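Local structure of heme utilization cystosolic carrier protein HutX (Pectobacterium carotovorum, 2PH0) at residues E18-A21 with G22-T26; L42-G45 with D46-D49. The protein probably binds heme and carries it within the cytosol during heme utilisation. One frame throughout, in Å; residues are numbered along the deposited sequence.

Contact 1 of 2, residues E18-A21 with G22-T26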
# COMPACT_ATOMS: atom_id res chain seq x y z
N GLU B 18 -15.60 0.16 -3.72
CA GLU B 18 -15.08 -1.20 -3.71
C GLU B 18 -16.20 -2.20 -3.48
O GLU B 18 -16.23 -3.25 -4.12
CB GLU B 18 -14.03 -1.39 -2.62
CG GLU B 18 -12.63 -0.94 -3.00
CD GLU B 18 -12.42 0.54 -2.87
OE1 GLU B 18 -13.36 1.25 -2.43
OE2 GLU B 18 -11.31 1.01 -3.21
N ASP B 19 -17.10 -1.88 -2.56
CA ASP B 19 -18.22 -2.78 -2.27
C ASP B 19 -19.19 -2.85 -3.43
O ASP B 19 -19.82 -3.88 -3.66
CB ASP B 19 -18.95 -2.34 -0.99
CG ASP B 19 -18.09 -2.48 0.25
OD1 ASP B 19 -17.33 -3.47 0.33
OD2 ASP B 19 -18.19 -1.62 1.15
N ILE B 20 -19.31 -1.76 -4.18
CA ILE B 20 -20.20 -1.75 -5.32
C ILE B 20 -19.62 -2.63 -6.41
O ILE B 20 -20.34 -3.33 -7.11
CB ILE B 20 -20.40 -0.31 -5.85
CG1 ILE B 20 -21.12 0.52 -4.78
CG2 ILE B 20 -21.21 -0.33 -7.14
CD1 ILE B 20 -21.18 2.01 -5.08
N ALA B 21 -18.30 -2.60 -6.55
CA ALA B 21 -17.62 -3.41 -7.55
C ALA B 21 -17.88 -4.88 -7.22
O ALA B 21 -18.14 -5.69 -8.11
CB ALA B 21 -16.12 -3.13 -7.54
N GLY B 22 -17.82 -5.21 -5.94
CA GLY B 22 -18.03 -6.58 -5.52
C GLY B 22 -19.46 -7.00 -5.74
O GLY B 22 -19.72 -8.12 -6.19
N LYS B 23 -20.39 -6.11 -5.44
CA LYS B 23 -21.81 -6.38 -5.60
C LYS B 23 -22.14 -6.69 -7.05
O LYS B 23 -23.08 -7.43 -7.34
CB LYS B 23 -22.64 -5.18 -5.13
CG LYS B 23 -24.14 -5.41 -5.15
CD LYS B 23 -24.91 -4.21 -4.60
CE LYS B 23 -26.40 -4.50 -4.54
NZ LYS B 23 -27.19 -3.38 -3.95
N TYR B 24 -21.36 -6.13 -7.96
CA TYR B 24 -21.57 -6.35 -9.39
C TYR B 24 -20.53 -7.27 -10.00
O TYR B 24 -20.44 -7.39 -11.23
CB TYR B 24 -21.60 -5.01 -10.12
CG TYR B 24 -22.94 -4.31 -9.97
CD1 TYR B 24 -23.99 -4.61 -10.82
CD2 TYR B 24 -23.16 -3.42 -8.92
CE1 TYR B 24 -25.25 -4.04 -10.63
CE2 TYR B 24 -24.42 -2.85 -8.72
CZ TYR B 24 -25.46 -3.16 -9.58
OH TYR B 24 -26.71 -2.62 -9.37
N ASN B 25 -19.75 -7.93 -9.15
CA ASN B 25 -18.71 -8.86 -9.60
C ASN B 25 -17.87 -8.30 -10.74
O ASN B 25 -17.64 -8.97 -11.75
CB ASN B 25 -19.35 -10.18 -10.02
CG ASN B 25 -19.83 -10.99 -8.82
OD1 ASN B 25 -19.02 -11.56 -8.08
ND2 ASN B 25 -21.14 -11.04 -8.62
N THR B 26 -17.39 -7.08 -10.57
CA THR B 26 -16.55 -6.45 -11.58
C THR B 26 -15.42 -5.69 -10.91
O THR B 26 -15.30 -5.71 -9.68
CB THR B 26 -17.38 -5.50 -12.45
OG1 THR B 26 -16.58 -5.01 -13.53
CG2 THR B 26 -17.89 -4.33 -11.61

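Contact 2 of 2, residues L42-G45 with D46-D49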
# COMPACT_ATOMS: atom_id res chain seq x y z
N LEU B 42 -12.14 11.00 -16.32
CA LEU B 42 -11.16 9.94 -16.55
C LEU B 42 -10.01 10.38 -17.45
O LEU B 42 -10.16 11.26 -18.30
CB LEU B 42 -11.84 8.72 -17.17
CG LEU B 42 -13.01 8.13 -16.38
CD1 LEU B 42 -13.79 7.17 -17.25
CD2 LEU B 42 -12.47 7.43 -15.14
N ALA B 43 -8.85 9.75 -17.27
CA ALA B 43 -7.67 10.06 -18.07
C ALA B 43 -6.90 8.76 -18.28
O ALA B 43 -7.11 7.79 -17.55
CB ALA B 43 -6.80 11.09 -17.36
N THR B 44 -6.04 8.72 -19.29
CA THR B 44 -5.27 7.51 -19.55
C THR B 44 -4.05 7.48 -18.63
O THR B 44 -3.60 8.52 -18.14
CB THR B 44 -4.77 7.45 -21.01
OG1 THR B 44 -3.99 8.61 -21.30
CG2 THR B 44 -5.95 7.36 -21.97
N GLY B 45 -3.52 6.29 -18.40
CA GLY B 45 -2.37 6.15 -17.53
C GLY B 45 -1.14 6.88 -18.04
O GLY B 45 -0.19 7.09 -17.30
N ASP B 46 -1.17 7.25 -19.32
CA ASP B 46 -0.07 7.95 -19.97
C ASP B 46 0.20 9.33 -19.39
O ASP B 46 1.27 9.90 -19.60
CB ASP B 46 -0.38 8.07 -21.47
CG ASP B 46 0.84 8.46 -22.28
OD1 ASP B 46 1.84 7.72 -22.25
OD2 ASP B 46 0.79 9.52 -22.95
N ARG B 47 -0.76 9.87 -18.64
CA ARG B 47 -0.61 11.20 -18.04
C ARG B 47 -0.09 11.12 -16.60
O ARG B 47 -0.06 12.13 -15.90
CB ARG B 47 -1.95 11.94 -18.05
CG ARG B 47 -2.61 12.07 -19.42
CD ARG B 47 -1.74 12.82 -20.41
NE ARG B 47 -1.73 14.26 -20.19
CZ ARG B 47 -2.66 15.10 -20.63
NH1 ARG B 47 -3.69 14.64 -21.32
NH2 ARG B 47 -2.57 16.40 -20.38
N PHE B 48 0.32 9.93 -16.18
CA PHE B 48 0.79 9.72 -14.81
C PHE B 48 1.80 10.73 -14.27
O PHE B 48 1.61 11.27 -13.18
CB PHE B 48 1.36 8.31 -14.66
CG PHE B 48 1.85 7.99 -13.28
CD1 PHE B 48 3.15 8.34 -12.89
CD2 PHE B 48 1.02 7.37 -12.35
CE1 PHE B 48 3.60 8.07 -11.60
CE2 PHE B 48 1.46 7.10 -11.06
CZ PHE B 48 2.76 7.45 -10.69
N ASP B 49 2.88 10.98 -15.00
CA ASP B 49 3.90 11.91 -14.53
C ASP B 49 3.38 13.33 -14.37
O ASP B 49 3.74 14.03 -13.42
CB ASP B 49 5.10 11.89 -15.48
CG ASP B 49 5.65 10.50 -15.69
OD1 ASP B 49 5.75 9.75 -14.69
OD2 ASP B 49 5.99 10.16 -16.84

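Contact 1 of 2, residues E18-A21 with G22-T26
Gly22 N donates to Glu18 O at 3.1 Å and Lys23 N to Asp19 O at 2.9 Å, both i to i+4 backbone bonds of the helix. A third, from Tyr24 N to Ile20 O, is more bent, with 136° at the hydrogen, as Tyr24 leaves helical geometry. Ala21 O takes Thr26 N, five residues on, in place of the i+4 donor, at 2.9 Å in an almost straight bond of 176°, and Tyr24 N adds a weak one. With Asn25 N bonded to Gly22 O at 3.0 Å and Asn25 at positive phi, this is a Schellman motif closing helix 17-23, with Asn25 as its C-prime residue.

Apolar contact is slighter. Ile20 and Tyr24 run side by side, Ile20 CG2 lying 4.1 Å from Tyr24 CD2. Tyr24 CG sits anti to its own carbonyl carbon (chi1 -79°), which brings the ring edge to the Ile20 carbonyl, in plane, with CD2 3.4 Å from Ile20 O. Leu5 and Leu8 of helix 5-10 touch both side chains.

The polar ends turn elsewhere: Glu18 OE2 forms a salt bridge with Lys135 NZ, Asp19 OD2 is hydrogen-bonded to Thr16 OG1, and Tyr24 OH to Met3 O.

Contact 2 of 2, residues L42-G45 with D46-D49
Phe48 N donates to Gly45 O at 3.1 Å, the shorter of two i to i+3 backbone bonds that turn the chain from strand into helix. The donor stands well above the carbonyl plane, 56° out of it. In the second bond Arg47 N meets Thr44 O at 3.2 Å and is nearly straight at the hydrogen, again with its donor above the carbonyl plane. Two successive bonds of this spacing, together with helical phi/psi at both Gly45 and Asp46, identify one tight 3-10 turn. Arg47 follows as the N-cap residue of helix 48-55.

The side chains meet in few places across the turn. Thr44 OG1 lies between the backbone N and the carbonyl carbon (chi1 57°), which sets it beside Asp46: OG1 is 3.7 Å from Asp46 CB, and the two side chains point the same way. Arg47 passes its aliphatic root over the same carbonyl that its N-H binds, with CB 3.8 Å from Thr44 O. Its chain then bends at chi2 and chi3, and the guanidinium goes to Gln50, whose OE1 accepts a hydrogen bond from NH2. Phe48 CB packs 3.3 Å from Gly45 O while its ring leads away from the turn; the carboxylate oxygen OD1 of Asp49 lies in plane at the edge of that ring and is itself hydrogen-bonded to His83 NE2.

The turn thus joins strand 40-44, outermost of the sheet within this chain, to helix 48-55. Ala43 keeps backbone hydrogen bonds with Ile108 on the adjoining strand 107-115, Leu42 packs on Phe29 and Val32 of helix 28-33, and the Phe48 ring meets Phe125 of strand 118-126 with the planes about 70° apart.

Overall arrangement
Contact 1 closes before contact 2 opens along the chain, and the two do not touch: their centres are about 24 Å apart and their nearest atoms about 13 Å. Contact 1 ends helix 17-23, whereas contact 2 starts helix 48-55 from strand 40-44, which within this chain is an outermost strand of the six-stranded antiparallel sheet. Helix 28-33 lies between them in sequence and touches both, on the contact 1 side through Val31 against Ile20, Ala21 and Thr26. Contact 1 therefore belongs to the helical N-terminal part of this ChuX/HutX family protein, and contact 2 lies where the first strand leaves the sheet for helix 48-55.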